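Local coordinates for protein Alpha/beta hydrolase (PDB 6KMO) that probably hydrolyses carboxylic ester bonds, as a bacterial esterase or lipase of the alpha/beta hydrolase fold, at residues A[155-160]-A[172-177]. The protein carries 2 engineered substitutions. Residues are numbered along the deposited sequence; the frame is centred on the assembly and turned at random. Where two conformers were deposited one is given.
Sequences EATKWV and SRLGLV
T157 and V160 of helix 148-163 pack on L174 and L176 of strand 174-179 in a buried helix-on-sheet contact of the alpha/beta hydrolase fold. It is the helix-to-second-strand half of a beta-alpha-beta crossover from strand 132-136 to the parallel strand 174-179, with strand 99-105 between the two. The helix covers one face of this central mixed sheet. Segments 155-160 and 174-177 run nearly antiparallel, at 156°, and their axes approach to 10.1 Å. No hydrogen bond crosses the contact; methyls of all four residues and two oxygens of T157 meet in van der Waals contact.

L174 reaches toward the helix, and its two methyls go to different residues. L174 CD1 meets V160 CG1 at 3.9 Å. L174 CD2 lies beside the T157 backbone O, at 3.7 Å, and also touches T157 CG2. With chi1 at -62°, T157 OG1 sits beside the backbone N and CG2 lies anti to it; CG2 meets both leucines. OG1 hydrogen-bonds to A153 O, one turn earlier in the same helix. M103 of the neighbouring strand touches both T157 and V160, and V189 of helix 181-195 packs on T157 and L176. L176 lies near a GxSxG pattern, G178 to G182, consistent with the nucleophile elbow of this family. The L176 side chain crosses that of T157 at about a right angle, and L176 CD2 sits 4.0 Å from both T157 OG1 and T157 CG2.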
ATOM      1  N   GLU A 155      16.853   0.610 -24.789  1.00  8.22           N
ATOM      2  CA  GLU A 155      17.212   1.641 -25.754  1.00  8.53           C
ATOM      3  C   GLU A 155      16.252   2.822 -25.683  1.00  8.78           C
ATOM      4  O   GLU A 155      16.671   3.983 -25.776  1.00  8.88           O
ATOM      5  CB  GLU A 155      17.261   1.044 -27.160  1.00 10.82           C
ATOM      6  CG  GLU A 155      18.434   0.090 -27.407  1.00 12.26           C
ATOM      7  CD  GLU A 155      19.783   0.781 -27.467  1.00 19.15           C
ATOM      8  OE1 GLU A 155      19.838   2.011 -27.647  1.00 22.37           O
ATOM      9  OE2 GLU A 155      20.809   0.076 -27.347  1.00 33.71           O
ATOM     10  N   ALA A 156      14.962   2.560 -25.515  1.00  7.18           N
ATOM     11  CA  ALA A 156      13.996   3.659 -25.396  1.00  6.56           C
ATOM     12  C   ALA A 156      14.218   4.465 -24.114  1.00  7.66           C
ATOM     13  O   ALA A 156      14.068   5.693 -24.105  1.00  7.67           O
ATOM     14  CB  ALA A 156      12.573   3.108 -25.442  1.00  7.62           C
ATOM     15  N   THR A 157      14.580   3.786 -23.019  1.00  5.99           N
ATOM     16  CA  THR A 157      14.881   4.455 -21.760  1.00  6.26           C
ATOM     17  C   THR A 157      16.087   5.366 -21.914  1.00  8.24           C
ATOM     18  O   THR A 157      16.070   6.533 -21.482  1.00  6.97           O
ATOM     19  CB  THR A 157      15.131   3.389 -20.683  1.00  6.76           C
ATOM     20  OG1 THR A 157      13.941   2.587 -20.497  1.00  7.29           O
ATOM     21  CG2 THR A 157      15.500   4.012 -19.358  1.00  7.69           C
ATOM     22  N   LYS A 158      17.150   4.841 -22.525  0.72  7.64           N
ATOM     23  CA  LYS A 158      18.333   5.646 -22.808  0.72  8.75           C
ATOM     24  C   LYS A 158      17.980   6.846 -23.676  0.72  9.18           C
ATOM     25  O   LYS A 158      18.476   7.956 -23.445  0.72  9.59           O
ATOM     26  CB  LYS A 158      19.392   4.775 -23.482  0.72 10.87           C
ATOM     27  CG  LYS A 158      20.719   5.462 -23.701  0.72 16.67           C
ATOM     28  CD  LYS A 158      21.780   4.456 -24.147  0.72 21.22           C
ATOM     29  CE  LYS A 158      22.963   5.154 -24.812  0.72 26.63           C
ATOM     30  NZ  LYS A 158      22.537   6.065 -25.915  0.72 30.84           N
ATOM     31  N   TRP A 159      17.112   6.652 -24.667  1.00  8.17           N
ATOM     32  CA  TRP A 159      16.726   7.750 -25.548  1.00  8.19           C
ATOM     33  C   TRP A 159      16.013   8.853 -24.773  1.00 10.08           C
ATOM     34  O   TRP A 159      16.311  10.046 -24.933  1.00  9.95           O
ATOM     35  CB  TRP A 159      15.868   7.253 -26.713  1.00  7.98           C
ATOM     36  CG  TRP A 159      15.540   8.367 -27.673  1.00  9.99           C
ATOM     37  CD1 TRP A 159      16.264   8.728 -28.775  1.00 16.63           C
ATOM     38  CD2 TRP A 159      14.438   9.268 -27.596  1.00 11.14           C
ATOM     39  NE1 TRP A 159      15.666   9.797 -29.395  1.00 16.85           N
ATOM     40  CE2 TRP A 159      14.549  10.156 -28.693  1.00 14.56           C
ATOM     41  CE3 TRP A 159      13.364   9.413 -26.715  1.00 10.62           C
ATOM     42  CZ2 TRP A 159      13.628  11.175 -28.922  1.00 15.60           C
ATOM     43  CZ3 TRP A 159      12.442  10.431 -26.955  1.00 13.39           C
ATOM     44  CH2 TRP A 159      12.590  11.298 -28.049  1.00 15.59           C
ATOM     45  N   VAL A 160      15.061   8.489 -23.922  1.00  7.54           N
ATOM     46  CA  VAL A 160      14.368   9.504 -23.135  1.00  7.55           C
ATOM     47  C   VAL A 160      15.340  10.235 -22.215  1.00  7.60           C
ATOM     48  O   VAL A 160      15.252  11.455 -22.042  1.00  8.26           O
ATOM     49  CB  VAL A 160      13.195   8.877 -22.354  1.00  6.94           C
ATOM     50  CG1 VAL A 160      12.616   9.868 -21.378  1.00  8.40           C
ATOM     51  CG2 VAL A 160      12.123   8.372 -23.299  1.00  8.49           C
ATOM     52  N   SER A 172      16.517  13.509 -17.009  1.00  9.45           N
ATOM     53  CA  SER A 172      17.326  13.247 -15.833  1.00  9.99           C
ATOM     54  C   SER A 172      16.497  12.844 -14.623  1.00 10.66           C
ATOM     55  O   SER A 172      17.074  12.399 -13.622  1.00 11.05           O
ATOM     56  CB  SER A 172      18.183  14.477 -15.477  1.00 11.82           C
ATOM     57  OG  SER A 172      17.448  15.484 -14.805  1.00 12.87           O
ATOM     58  N   ARG A 173      15.173  12.995 -14.685  1.00  8.88           N
ATOM     59  CA  ARG A 173      14.258  12.601 -13.607  1.00  7.84           C
ATOM     60  C   ARG A 173      13.333  11.545 -14.199  1.00  7.37           C
ATOM     61  O   ARG A 173      12.220  11.848 -14.644  1.00  8.50           O
ATOM     62  CB  ARG A 173      13.506  13.781 -13.108  1.00  9.23           C
ATOM     63  CG  ARG A 173      14.404  14.819 -12.446  1.00 10.27           C
ATOM     64  CD  ARG A 173      13.606  15.883 -11.769  1.00 13.22           C
ATOM     65  NE  ARG A 173      13.011  16.825 -12.712  1.00 11.97           N
ATOM     66  CZ  ARG A 173      11.788  17.349 -12.607  1.00 14.90           C
ATOM     67  NH1 ARG A 173      10.958  17.021 -11.626  1.00 15.68           N
ATOM     68  NH2 ARG A 173      11.381  18.216 -13.506  1.00 16.26           N
ATOM     69  N   LEU A 174      13.793  10.292 -14.163  1.00  7.42           N
ATOM     70  CA  LEU A 174      13.220   9.215 -14.968  1.00  7.26           C
ATOM     71  C   LEU A 174      12.950   7.988 -14.111  1.00  7.38           C
ATOM     72  O   LEU A 174      13.857   7.439 -13.470  1.00  8.46           O
ATOM     73  CB  LEU A 174      14.174   8.841 -16.103  1.00  7.36           C
ATOM     74  CG  LEU A 174      13.646   7.868 -17.148  1.00  8.55           C
ATOM     75  CD1 LEU A 174      12.386   8.385 -17.804  1.00  8.87           C
ATOM     76  CD2 LEU A 174      14.727   7.643 -18.204  1.00 11.64           C
ATOM     77  N   GLY A 175      11.705   7.534 -14.124  1.00  6.55           N
ATOM     78  CA  GLY A 175      11.312   6.315 -13.454  1.00  6.41           C
ATOM     79  C   GLY A 175      11.050   5.187 -14.444  1.00  6.27           C
ATOM     80  O   GLY A 175      11.009   5.380 -15.654  1.00  6.88           O
ATOM     81  N   LEU A 176      10.839   3.993 -13.888  1.00  5.91           N
ATOM     82  CA  LEU A 176      10.494   2.804 -14.652  1.00  6.24           C
ATOM     83  C   LEU A 176       9.285   2.169 -13.996  1.00  6.72           C
ATOM     84  O   LEU A 176       9.330   1.859 -12.803  1.00  6.37           O
ATOM     85  CB  LEU A 176      11.654   1.803 -14.654  1.00  5.60           C
ATOM     86  CG  LEU A 176      12.998   2.264 -15.210  1.00  5.94           C
ATOM     87  CD1 LEU A 176      14.048   1.174 -15.052  1.00  6.33           C
ATOM     88  CD2 LEU A 176      12.898   2.679 -16.666  1.00  7.00           C
ATOM     89  N   VAL A 177       8.220   1.961 -14.765  1.00  5.36           N
ATOM     90  CA  VAL A 177       6.959   1.435 -14.241  1.00  5.39           C
ATOM     91  C   VAL A 177       6.442   0.359 -15.179  1.00  4.03           C
ATOM     92  O   VAL A 177       6.505   0.495 -16.405  1.00  5.47           O
ATOM     93  CB  VAL A 177       5.905   2.553 -14.116  1.00  4.92           C
ATOM     94  CG1 VAL A 177       4.580   2.004 -13.604  1.00  7.11           C
ATOM     95  CG2 VAL A 177       6.403   3.684 -13.197  1.00  6.79           C
TER